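Cytochrome c-550-like protein (Thermosynechococcus elongatus, PDB 4LJI) binds one covalently attached heme c and probably serves as a low-potential electron-transfer cytochrome that can partially replace cytochrome c-550 (PsbV). Local coordinates at residues A[77-87]-A[114-122]; A[12-20]-A[29-37]. All coordinates share one frame; numbering follows the deposited sequence.

Interaction 1: A[77-87]-A[114-122]; sequences DTIASLVAFQR and LETLAAFIL. With HEC (heme c), chain C.
Leu82 meets Ala118 where helix 79-87 runs across helix 114-122, the axes 8.9 Å apart at their closest and their directions 117° apart. Leu82 can be traced outward from its backbone. Its CB lies against Ala118 CB at 3.6 Å, a close approach that the small alanine permits. With CG anti to the carbonyl carbon (chi1 -76°) and chi2 near trans, the two methyls part: CD1 stays on the opposing helix, near Ala118 O and 4.2 Å from Leu122 CB, while CD2 reaches the heme methyl CMA at 3.6 Å.

One turn earlier, Ile79 enters as a knob into the hole formed by Glu115, Ala118, Ala119 and Leu122. Its CD1 methyl touches the backbone of Ala119, and its CG2 branch rests on Glu115 CG. At the other end of the contact, Leu114 puts its CD2 methyl against Val83 CG1 and also over the centre of one face of the Arg87 guanidinium, 3.6 Å from Arg87 CZ. That planar group is held at both terminal nitrogens, NH1 by Val104 O and NH2 by Leu109 O, which limits its freedom to rotate.

The heme lies beside this packed layer. Ile121 CD1 reaches heme CMB at 3.5 Å, and Phe85 brings CE2 obliquely to within 3.3 Å of heme C2A. Gln86, bent at chi2, brings its amide up to the heme, with OE1 3.2 Å from heme CHB; NE2 donates to Arg102 O, next to the axial ligand Cys101.

Beyond the pair, Phe31 of strand 28-32 packs on Ile79 and Ala119, Thr78 touches Pro21 of strand 17-21, and helix 33-46 backs helix 111-127 through Phe43, which touches Leu117 and Phe120.

Interaction 2: A[12-20]-A[29-37]; sequences LKVTDTVEL and KTFTAVDLT
Leu20 and Lys29 pair as a hydrogen-bonded antiparallel couple, Leu20 N to Lys29 O at 3.0 Å and Lys29 N to Leu20 O, and the ladder continues through Val18 and Phe31 with the short strand axes 146° apart. Beyond the ladder, Ala33 N donates to Asp16 O at 3.1 Å, so the backbone link carries on into the first residue of the helix.

On the face holding Thr17, Glu19, Thr30 and Thr32, the polar contact is between Glu19 and Thr30. The glutamate chain bends at chi2 (-71°) toward Thr30, its cross-strand partner in a non-hydrogen-bonded pair; Thr30 OG1 donates to the syn lone pair of Glu19 OE2 at 2.6 Å. The other oxygen, OE1, is taken by Thr28 OG1, so each carboxylate oxygen has a threonine hydroxyl partner. Thr17 adds apolar contact, with its CB 3.7 Å from the Thr30 CG2 methyl.

The other face carries Val18, Leu20, Lys29 and Phe31; Val18 and Leu20 touch helix 111-127. Leu20 CD1 meets the Phe31 ring obliquely at CD2. Leu36 CD1 meets Val14 CG1 at 3.6 Å, with Val14 CG2 and Val18 CG1 also around that methyl. Ala33 CB packs against the carbonyls Val14 O and Thr15 O, 3.5 Å from the latter.

Where strand gives way to helix, Thr32, the N-cap, and Asp35 bond reciprocally: Thr32 N donates almost straight (175°) to Asp35 OD2, and Asp35 N returns a bond to Thr32 OG1 at 3.1 Å. This is a capping box, and it starts helix 33-46 directly from the second strand of a two-stranded β-hairpin, the helix that runs on toward the heme-attachment residues Cys47 and Cys50 and the axial ligand His51.

Overall arrangement
Interaction 2 forms the outer hairpin and the start of helix 33-46; interaction 1 lies against the heme, with its centre about 5 Å from that of the chain. Their centres are 14 Å apart, yet they touch directly through segment 114-122. Ala119 CB packs on Leu20 CD1 at 3.6 Å, Phe120 CD1 on Leu12 CD1 at 3.7 Å, and Ala119 O lies 3.7 Å from Leu36 CD2. Segment 114-122 of helix 111-127 thus takes part in interaction 1 and also packs on both segments of interaction 2. The side chain of Gln86 comes about 3 Å from that of Cys101, whereas the side chain of Leu36 stays about 13 Å from a heme.

Interaction 1: A[77-87]-A[114-122]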
loop_
_atom_site.group_PDB
_atom_site.type_symbol
_atom_site.label_atom_id
_atom_site.label_comp_id
_atom_site.label_asym_id
_atom_site.label_seq_id
_atom_site.Cartn_x
_atom_site.Cartn_y
_atom_site.Cartn_z
ATOM N N ASP A 77 -4.458 -4.032 21.306
ATOM C CA ASP A 77 -3.274 -4.826 21.608
ATOM C C ASP A 77 -3.560 -6.312 21.764
ATOM O O ASP A 77 -2.799 -7.040 22.418
ATOM C CB ASP A 77 -2.589 -4.282 22.874
ATOM C CG ASP A 77 -3.498 -4.314 24.108
ATOM O OD1 ASP A 77 -4.701 -4.717 24.049
ATOM O OD2 ASP A 77 -2.986 -3.919 25.183
ATOM N N THR A 78 -4.657 -6.767 21.148
ATOM C CA THR A 78 -5.034 -8.181 21.156
ATOM C C THR A 78 -5.535 -8.562 19.784
ATOM O O THR A 78 -5.912 -7.683 19.008
ATOM C CB THR A 78 -6.164 -8.465 22.181
ATOM O OG1 THR A 78 -7.331 -7.747 21.783
ATOM C CG2 THR A 78 -5.779 -8.027 23.594
ATOM N N ILE A 79 -5.531 -9.855 19.464
ATOM C CA ILE A 79 -6.059 -10.315 18.176
ATOM C C ILE A 79 -7.514 -9.878 17.986
ATOM O O ILE A 79 -7.879 -9.355 16.927
ATOM C CB ILE A 79 -6.015 -11.858 18.041
ATOM C CG1 ILE A 79 -4.588 -12.388 18.180
ATOM C CG2 ILE A 79 -6.552 -12.250 16.642
ATOM C CD1 ILE A 79 -3.601 -11.778 17.152
ATOM N N ALA A 80 -8.363 -10.111 18.996
ATOM C CA ALA A 80 -9.771 -9.787 18.843
ATOM C C ALA A 80 -10.003 -8.296 18.625
ATOM O O ALA A 80 -10.864 -7.894 17.819
ATOM C CB ALA A 80 -10.581 -10.288 20.030
ATOM N N SER A 81 -9.237 -7.461 19.325
ATOM C CA SER A 81 -9.444 -6.019 19.211
ATOM C C SER A 81 -8.966 -5.488 17.858
ATOM O O SER A 81 -9.566 -4.592 17.324
ATOM C CB SER A 81 -8.785 -5.252 20.377
ATOM O OG SER A 81 -7.397 -5.517 20.477
ATOM N N LEU A 82 -7.915 -6.079 17.306
ATOM C CA LEU A 82 -7.390 -5.600 15.995
ATOM C C LEU A 82 -8.341 -6.076 14.879
ATOM O O LEU A 82 -8.633 -5.335 13.949
ATOM C CB LEU A 82 -5.965 -6.086 15.747
ATOM C CG LEU A 82 -4.928 -5.314 16.548
ATOM C CD1 LEU A 82 -3.607 -6.048 16.483
ATOM C CD2 LEU A 82 -4.818 -3.957 15.953
ATOM N N VAL A 83 -8.845 -7.295 14.994
ATOM C CA VAL A 83 -9.795 -7.790 13.992
ATOM C C VAL A 83 -11.070 -6.921 13.989
ATOM O O VAL A 83 -11.515 -6.447 12.911
ATOM C CB VAL A 83 -10.141 -9.289 14.241
ATOM C CG1 VAL A 83 -11.309 -9.754 13.355
ATOM C CG2 VAL A 83 -8.889 -10.105 13.986
ATOM N N ALA A 84 -11.606 -6.645 15.173
ATOM C CA ALA A 84 -12.830 -5.854 15.282
ATOM C C ALA A 84 -12.602 -4.455 14.750
ATOM O O ALA A 84 -13.534 -3.818 14.271
ATOM C CB ALA A 84 -13.296 -5.779 16.679
ATOM N N PHE A 85 -11.364 -3.990 14.847
ATOM C CA PHE A 85 -11.037 -2.658 14.365
ATOM C C PHE A 85 -11.078 -2.688 12.853
ATOM O O PHE A 85 -11.704 -1.843 12.219
ATOM C CB PHE A 85 -9.659 -2.181 14.843
ATOM C CG PHE A 85 -9.264 -0.877 14.253
ATOM C CD1 PHE A 85 -9.751 0.315 14.785
ATOM C CD2 PHE A 85 -8.440 -0.850 13.142
ATOM C CE1 PHE A 85 -9.399 1.531 14.205
ATOM C CE2 PHE A 85 -8.075 0.347 12.556
ATOM C CZ PHE A 85 -8.563 1.547 13.107
ATOM N N GLN A 86 -10.460 -3.703 12.273
ATOM C CA GLN A 86 -10.326 -3.716 10.827
ATOM C C GLN A 86 -11.666 -3.928 10.132
ATOM O O GLN A 86 -11.870 -3.495 8.994
ATOM C CB GLN A 86 -9.279 -4.720 10.369
ATOM C CG GLN A 86 -8.427 -4.086 9.247
ATOM C CD GLN A 86 -7.762 -2.823 9.708
ATOM O OE1 GLN A 86 -7.141 -2.799 10.755
ATOM N NE2 GLN A 86 -7.877 -1.752 8.922
ATOM N N ARG A 87 -12.583 -4.598 10.823
ATOM C CA ARG A 87 -13.900 -4.814 10.229
ATOM C C ARG A 87 -14.682 -3.503 10.119
ATOM O O ARG A 87 -15.504 -3.311 9.193
ATOM C CB ARG A 87 -14.659 -5.845 11.056
ATOM C CG ARG A 87 -14.114 -7.263 10.903
ATOM C CD ARG A 87 -14.288 -7.785 9.497
ATOM N NE ARG A 87 -13.922 -9.186 9.394
ATOM C CZ ARG A 87 -13.290 -9.735 8.367
ATOM N NH1 ARG A 87 -12.920 -9.001 7.312
ATOM N NH2 ARG A 87 -13.010 -11.028 8.407
ATOM N N LEU A 114 -7.489 -12.299 8.537
ATOM C CA LEU A 114 -7.388 -11.084 9.340
ATOM C C LEU A 114 -6.721 -11.355 10.692
ATOM O O LEU A 114 -5.987 -10.484 11.196
ATOM C CB LEU A 114 -8.768 -10.481 9.537
ATOM C CG LEU A 114 -8.818 -8.987 9.692
ATOM C CD1 LEU A 114 -8.209 -8.341 8.427
ATOM C CD2 LEU A 114 -10.221 -8.527 9.882
ATOM N N GLU A 115 -6.941 -12.532 11.287
ATOM C CA GLU A 115 -6.198 -12.930 12.474
ATOM C C GLU A 115 -4.704 -12.946 12.237
ATOM O O GLU A 115 -3.958 -12.489 13.085
ATOM C CB GLU A 115 -6.639 -14.327 12.963
ATOM C CG GLU A 115 -7.932 -14.329 13.730
ATOM C CD GLU A 115 -8.411 -15.718 14.046
ATOM O OE1 GLU A 115 -9.465 -15.830 14.700
ATOM O OE2 GLU A 115 -7.730 -16.684 13.636
ATOM N N THR A 116 -4.268 -13.493 11.109
ATOM C CA THR A 116 -2.835 -13.562 10.867
ATOM C C THR A 116 -2.249 -12.166 10.625
ATOM O O THR A 116 -1.109 -11.937 10.988
ATOM C CB THR A 116 -2.485 -14.465 9.683
ATOM O OG1 THR A 116 -2.936 -13.840 8.474
ATOM C CG2 THR A 116 -3.101 -15.856 9.845
ATOM N N LEU A 117 -3.029 -11.259 10.024
ATOM C CA LEU A 117 -2.582 -9.866 9.811
ATOM C C LEU A 117 -2.500 -9.171 11.171
ATOM O O LEU A 117 -1.518 -8.485 11.471
ATOM C CB LEU A 117 -3.521 -9.139 8.836
ATOM C CG LEU A 117 -3.455 -7.630 8.604
ATOM C CD1 LEU A 117 -2.028 -7.252 8.179
ATOM C CD2 LEU A 117 -4.452 -7.234 7.510
ATOM N N ALA A 118 -3.540 -9.315 11.993
ATOM C CA ALA A 118 -3.461 -8.789 13.354
ATOM C C ALA A 118 -2.255 -9.372 14.093
ATOM O O ALA A 118 -1.540 -8.609 14.777
ATOM C CB ALA A 118 -4.782 -9.058 14.144
ATOM N N ALA A 119 -2.016 -10.692 13.998
ATOM C CA ALA A 119 -0.860 -11.288 14.680
ATOM C C ALA A 119 0.465 -10.671 14.196
ATOM O O ALA A 119 1.350 -10.377 14.993
ATOM C CB ALA A 119 -0.833 -12.800 14.485
ATOM N N PHE A 120 0.602 -10.483 12.893
ATOM C CA PHE A 120 1.796 -9.837 12.357
ATOM C C PHE A 120 1.998 -8.444 12.954
ATOM O O PHE A 120 3.083 -8.132 13.421
ATOM C CB PHE A 120 1.771 -9.782 10.829
ATOM C CG PHE A 120 2.853 -8.946 10.275
ATOM C CD1 PHE A 120 4.154 -9.431 10.183
ATOM C CD2 PHE A 120 2.588 -7.638 9.872
ATOM C CE1 PHE A 120 5.203 -8.621 9.658
ATOM C CE2 PHE A 120 3.637 -6.815 9.357
ATOM C CZ PHE A 120 4.943 -7.321 9.270
ATOM N N ILE A 121 0.949 -7.621 12.971
ATOM C CA ILE A 121 1.047 -6.250 13.464
ATOM C C ILE A 121 1.404 -6.286 14.933
ATOM O O ILE A 121 2.253 -5.516 15.397
ATOM C CB ILE A 121 -0.281 -5.480 13.287
ATOM C CG1 ILE A 121 -0.544 -5.198 11.806
ATOM C CG2 ILE A 121 -0.253 -4.146 14.079
ATOM C CD1 ILE A 121 -1.948 -4.694 11.567
ATOM N N LEU A 122 0.770 -7.197 15.664
ATOM C CA LEU A 122 0.946 -7.281 17.108
ATOM C C LEU A 122 2.356 -7.737 17.491
ATOM O O LEU A 122 2.980 -7.185 18.423
ATOM C CB LEU A 122 -0.143 -8.173 17.704
ATOM C CG LEU A 122 -0.438 -8.088 19.184
ATOM C CD1 LEU A 122 -0.446 -6.639 19.623
ATOM C CD2 LEU A 122 -1.796 -8.731 19.395
HETATM FE FE HEC C . -4.867 1.893 9.015
HETATM C CHA HEC C . -5.275 3.532 12.026
HETATM C CHB HEC C . -4.459 -1.103 10.672
HETATM C CHC HEC C . -4.758 0.164 5.953
HETATM C CHD HEC C . -4.757 4.826 7.370
HETATM N NA HEC C . -4.811 1.318 10.931
HETATM C C1A HEC C . -5.056 2.164 12.013
HETATM C C2A HEC C . -4.970 1.375 13.226
HETATM C C3A HEC C . -4.734 0.094 12.834
HETATM C C4A HEC C . -4.676 0.028 11.436
HETATM C CMA HEC C . -4.600 -1.097 13.746
HETATM C CAA HEC C . -5.102 1.867 14.668
HETATM C CBA HEC C . -3.745 2.401 15.194
HETATM C CGA HEC C . -3.782 2.889 16.622
HETATM O O1A HEC C . -4.813 2.768 17.343
HETATM O O2A HEC C . -2.738 3.427 17.115
HETATM N NB HEC C . -4.632 -0.088 8.405
HETATM C C1B HEC C . -4.534 -1.124 9.260
HETATM C C2B HEC C . -4.406 -2.315 8.516
HETATM C C3B HEC C . -4.523 -2.013 7.181
HETATM C C4B HEC C . -4.642 -0.546 7.141
HETATM C CMB HEC C . -4.272 -3.700 9.107
HETATM C CAB HEC C . -4.455 -2.931 6.017
HETATM C CBB HEC C . -5.545 -3.786 5.969
HETATM N NC HEC C . -4.766 2.398 7.018
HETATM C C1C HEC C . -4.757 1.544 5.947
HETATM C C2C HEC C . -4.563 2.323 4.800
HETATM C C3C HEC C . -4.567 3.641 5.177
HETATM C C4C HEC C . -4.707 3.700 6.592
HETATM C CMC HEC C . -4.430 1.777 3.385
HETATM C CAC HEC C . -4.347 4.793 4.247
HETATM C CBC HEC C . -5.211 5.045 3.237
HETATM N ND HEC C . -4.981 3.776 9.595
HETATM C C1D HEC C . -4.977 4.819 8.752
HETATM C C2D HEC C . -5.203 6.057 9.497
HETATM C C3D HEC C . -5.332 5.715 10.795
HETATM C C4D HEC C . -5.174 4.269 10.844
HETATM C CMD HEC C . -5.253 7.455 8.912
HETATM C CAD HEC C . -5.611 6.650 11.940
HETATM C CBD HEC C . -7.121 6.540 12.239
HETATM C CGD HEC C . -7.907 7.422 13.190
HETATM O O1D HEC C . -7.463 7.792 14.311
HETATM O O2D HEC C . -9.064 7.765 12.841
#

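Interaction 2: A[12-20]-A[29-37]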
loop_
_atom_site.group_PDB
_atom_site.type_symbol
_atom_site.label_atom_id
_atom_site.label_comp_id
_atom_site.label_asym_id
_atom_site.label_seq_id
_atom_site.Cartn_x
_atom_site.Cartn_y
_atom_site.Cartn_z
ATOM N N LEU A 12 11.079 -10.531 13.620
ATOM C CA LEU A 12 10.024 -10.882 14.565
ATOM C C LEU A 12 10.460 -11.956 15.553
ATOM O O LEU A 12 9.722 -12.272 16.493
ATOM C CB LEU A 12 8.782 -11.359 13.845
ATOM C CG LEU A 12 8.013 -10.362 12.954
ATOM C CD1 LEU A 12 6.681 -10.912 12.501
ATOM C CD2 LEU A 12 7.810 -8.996 13.610
ATOM N N LYS A 13 11.651 -12.516 15.331
ATOM C CA LYS A 13 12.239 -13.522 16.218
ATOM C C LYS A 13 11.277 -14.664 16.527
ATOM O O LYS A 13 11.062 -15.003 17.687
ATOM C CB LYS A 13 12.748 -12.885 17.528
ATOM C CG LYS A 13 13.864 -11.886 17.337
ATOM C CD LYS A 13 13.934 -10.885 18.488
ATOM C CE LYS A 13 14.654 -9.615 18.034
ATOM N NZ LYS A 13 14.249 -8.383 18.774
ATOM N N VAL A 14 10.693 -15.229 15.476
ATOM C CA VAL A 14 9.780 -16.362 15.608
ATOM C C VAL A 14 10.206 -17.459 14.632
ATOM O O VAL A 14 10.104 -17.290 13.415
ATOM C CB VAL A 14 8.308 -15.960 15.329
ATOM C CG1 VAL A 14 7.395 -17.181 15.361
ATOM C CG2 VAL A 14 7.827 -14.913 16.322
ATOM N N THR A 15 10.710 -18.572 15.172
ATOM C CA THR A 15 11.193 -19.678 14.347
ATOM C C THR A 15 10.164 -20.799 14.335
ATOM O O THR A 15 9.878 -21.385 13.292
ATOM C CB THR A 15 12.536 -20.244 14.870
ATOM O OG1 THR A 15 13.579 -19.276 14.681
ATOM C CG2 THR A 15 12.906 -21.526 14.127
ATOM N N ASP A 16 9.611 -21.076 15.513
ATOM C CA ASP A 16 8.598 -22.111 15.695
ATOM C C ASP A 16 7.210 -21.494 15.846
ATOM O O ASP A 16 6.441 -21.378 14.889
ATOM C CB ASP A 16 8.902 -22.937 16.957
ATOM C CG ASP A 16 10.207 -23.714 16.865
ATOM O OD1 ASP A 16 11.157 -23.228 16.214
ATOM O OD2 ASP A 16 10.285 -24.817 17.445
ATOM N N THR A 17 6.885 -21.144 17.083
ATOM C CA THR A 17 5.607 -20.540 17.399
ATOM C C THR A 17 5.820 -19.385 18.350
ATOM O O THR A 17 6.883 -19.236 18.948
ATOM C CB THR A 17 4.616 -21.531 18.077
ATOM O OG1 THR A 17 5.165 -21.964 19.324
ATOM C CG2 THR A 17 4.336 -22.723 17.173
ATOM N N VAL A 18 4.772 -18.597 18.520
ATOM C CA VAL A 18 4.773 -17.485 19.452
ATOM C C VAL A 18 3.367 -17.471 20.037
ATOM O O VAL A 18 2.420 -17.925 19.385
ATOM C CB VAL A 18 5.069 -16.132 18.704
ATOM C CG1 VAL A 18 3.930 -15.774 17.748
ATOM C CG2 VAL A 18 5.296 -15.000 19.685
ATOM N N GLU A 19 3.226 -16.961 21.261
ATOM C CA GLU A 19 1.916 -16.837 21.889
ATOM C C GLU A 19 1.490 -15.383 21.943
ATOM O O GLU A 19 2.222 -14.549 22.508
ATOM C CB GLU A 19 1.971 -17.407 23.310
ATOM C CG GLU A 19 2.304 -18.872 23.330
ATOM C CD GLU A 19 1.156 -19.693 22.799
ATOM O OE1 GLU A 19 -0.004 -19.251 22.969
ATOM O OE2 GLU A 19 1.406 -20.762 22.219
ATOM N N LEU A 20 0.328 -15.055 21.363
ATOM C CA LEU A 20 -0.105 -13.650 21.347
ATOM C C LEU A 20 -1.433 -13.441 22.029
ATOM O O LEU A 20 -2.296 -14.315 21.991
ATOM C CB LEU A 20 -0.207 -13.123 19.916
ATOM C CG LEU A 20 1.122 -13.119 19.153
ATOM C CD1 LEU A 20 0.848 -12.898 17.676
ATOM C CD2 LEU A 20 2.099 -12.054 19.678
ATOM N N LYS A 29 -3.144 -17.036 21.983
ATOM C CA LYS A 29 -3.318 -17.968 20.887
ATOM C C LYS A 29 -1.962 -18.249 20.272
ATOM O O LYS A 29 -1.106 -17.345 20.171
ATOM C CB LYS A 29 -4.249 -17.358 19.832
ATOM C CG LYS A 29 -4.388 -18.135 18.525
ATOM C CD LYS A 29 -5.713 -17.805 17.880
ATOM C CE LYS A 29 -5.805 -18.277 16.431
ATOM N NZ LYS A 29 -5.062 -19.530 16.194
ATOM N N THR A 30 -1.782 -19.474 19.819
ATOM C CA THR A 30 -0.526 -19.920 19.248
ATOM C C THR A 30 -0.459 -19.611 17.743
ATOM O O THR A 30 -1.289 -20.103 16.972
ATOM C CB THR A 30 -0.350 -21.430 19.471
ATOM O OG1 THR A 30 -0.559 -21.756 20.859
ATOM C CG2 THR A 30 1.041 -21.895 19.033
ATOM N N PHE A 31 0.518 -18.794 17.337
ATOM C CA PHE A 31 0.776 -18.541 15.919
ATOM C C PHE A 31 2.133 -19.074 15.502
ATOM O O PHE A 31 3.129 -18.920 16.217
ATOM C CB PHE A 31 0.698 -17.047 15.584
ATOM C CG PHE A 31 -0.678 -16.488 15.678
ATOM C CD1 PHE A 31 -1.524 -16.511 14.576
ATOM C CD2 PHE A 31 -1.149 -15.982 16.866
ATOM C CE1 PHE A 31 -2.809 -16.022 14.665
ATOM C CE2 PHE A 31 -2.440 -15.491 16.958
ATOM C CZ PHE A 31 -3.270 -15.520 15.849
ATOM N N THR A 32 2.173 -19.684 14.323
ATOM C CA THR A 32 3.414 -20.240 13.806
ATOM C C THR A 32 4.132 -19.195 12.978
ATOM O O THR A 32 3.557 -18.175 12.647
ATOM C CB THR A 32 3.148 -21.465 12.920
ATOM O OG1 THR A 32 2.449 -21.053 11.736
ATOM C CG2 THR A 32 2.350 -22.530 13.687
ATOM N N ALA A 33 5.390 -19.468 12.647
ATOM C CA ALA A 33 6.184 -18.606 11.788
ATOM C C ALA A 33 5.557 -18.462 10.390
ATOM O O ALA A 33 5.613 -17.394 9.745
ATOM C CB ALA A 33 7.631 -19.180 11.700
ATOM N N VAL A 34 4.933 -19.535 9.926
ATOM C CA VAL A 34 4.217 -19.510 8.664
ATOM C C VAL A 34 2.977 -18.606 8.726
ATOM O O VAL A 34 2.731 -17.824 7.808
ATOM C CB VAL A 34 3.846 -20.925 8.251
ATOM C CG1 VAL A 34 2.887 -20.908 7.070
ATOM C CG2 VAL A 34 5.104 -21.700 7.930
ATOM N N ASP A 35 2.230 -18.680 9.826
ATOM C CA ASP A 35 1.117 -17.767 10.070
ATOM C C ASP A 35 1.574 -16.295 9.964
ATOM O O ASP A 35 0.902 -15.487 9.355
ATOM C CB ASP A 35 0.545 -17.928 11.477
ATOM C CG ASP A 35 -0.185 -19.262 11.701
ATOM O OD1 ASP A 35 -0.829 -19.811 10.767
ATOM O OD2 ASP A 35 -0.134 -19.753 12.845
ATOM N N LEU A 36 2.674 -15.950 10.633
ATOM C CA LEU A 36 3.154 -14.561 10.639
ATOM C C LEU A 36 3.682 -14.152 9.279
ATOM O O LEU A 36 3.556 -12.993 8.895
ATOM C CB LEU A 36 4.214 -14.365 11.715
ATOM C CG LEU A 36 3.731 -14.603 13.146
ATOM C CD1 LEU A 36 4.908 -14.855 14.065
ATOM C CD2 LEU A 36 2.936 -13.415 13.632
ATOM N N THR A 37 4.267 -15.100 8.544
ATOM C CA THR A 37 4.681 -14.837 7.166
ATOM C C THR A 37 3.488 -14.513 6.298
ATOM O O THR A 37 3.553 -13.601 5.444
ATOM C CB THR A 37 5.375 -16.042 6.552
ATOM O OG1 THR A 37 6.603 -16.269 7.232
ATOM C CG2 THR A 37 5.638 -15.860 5.065
#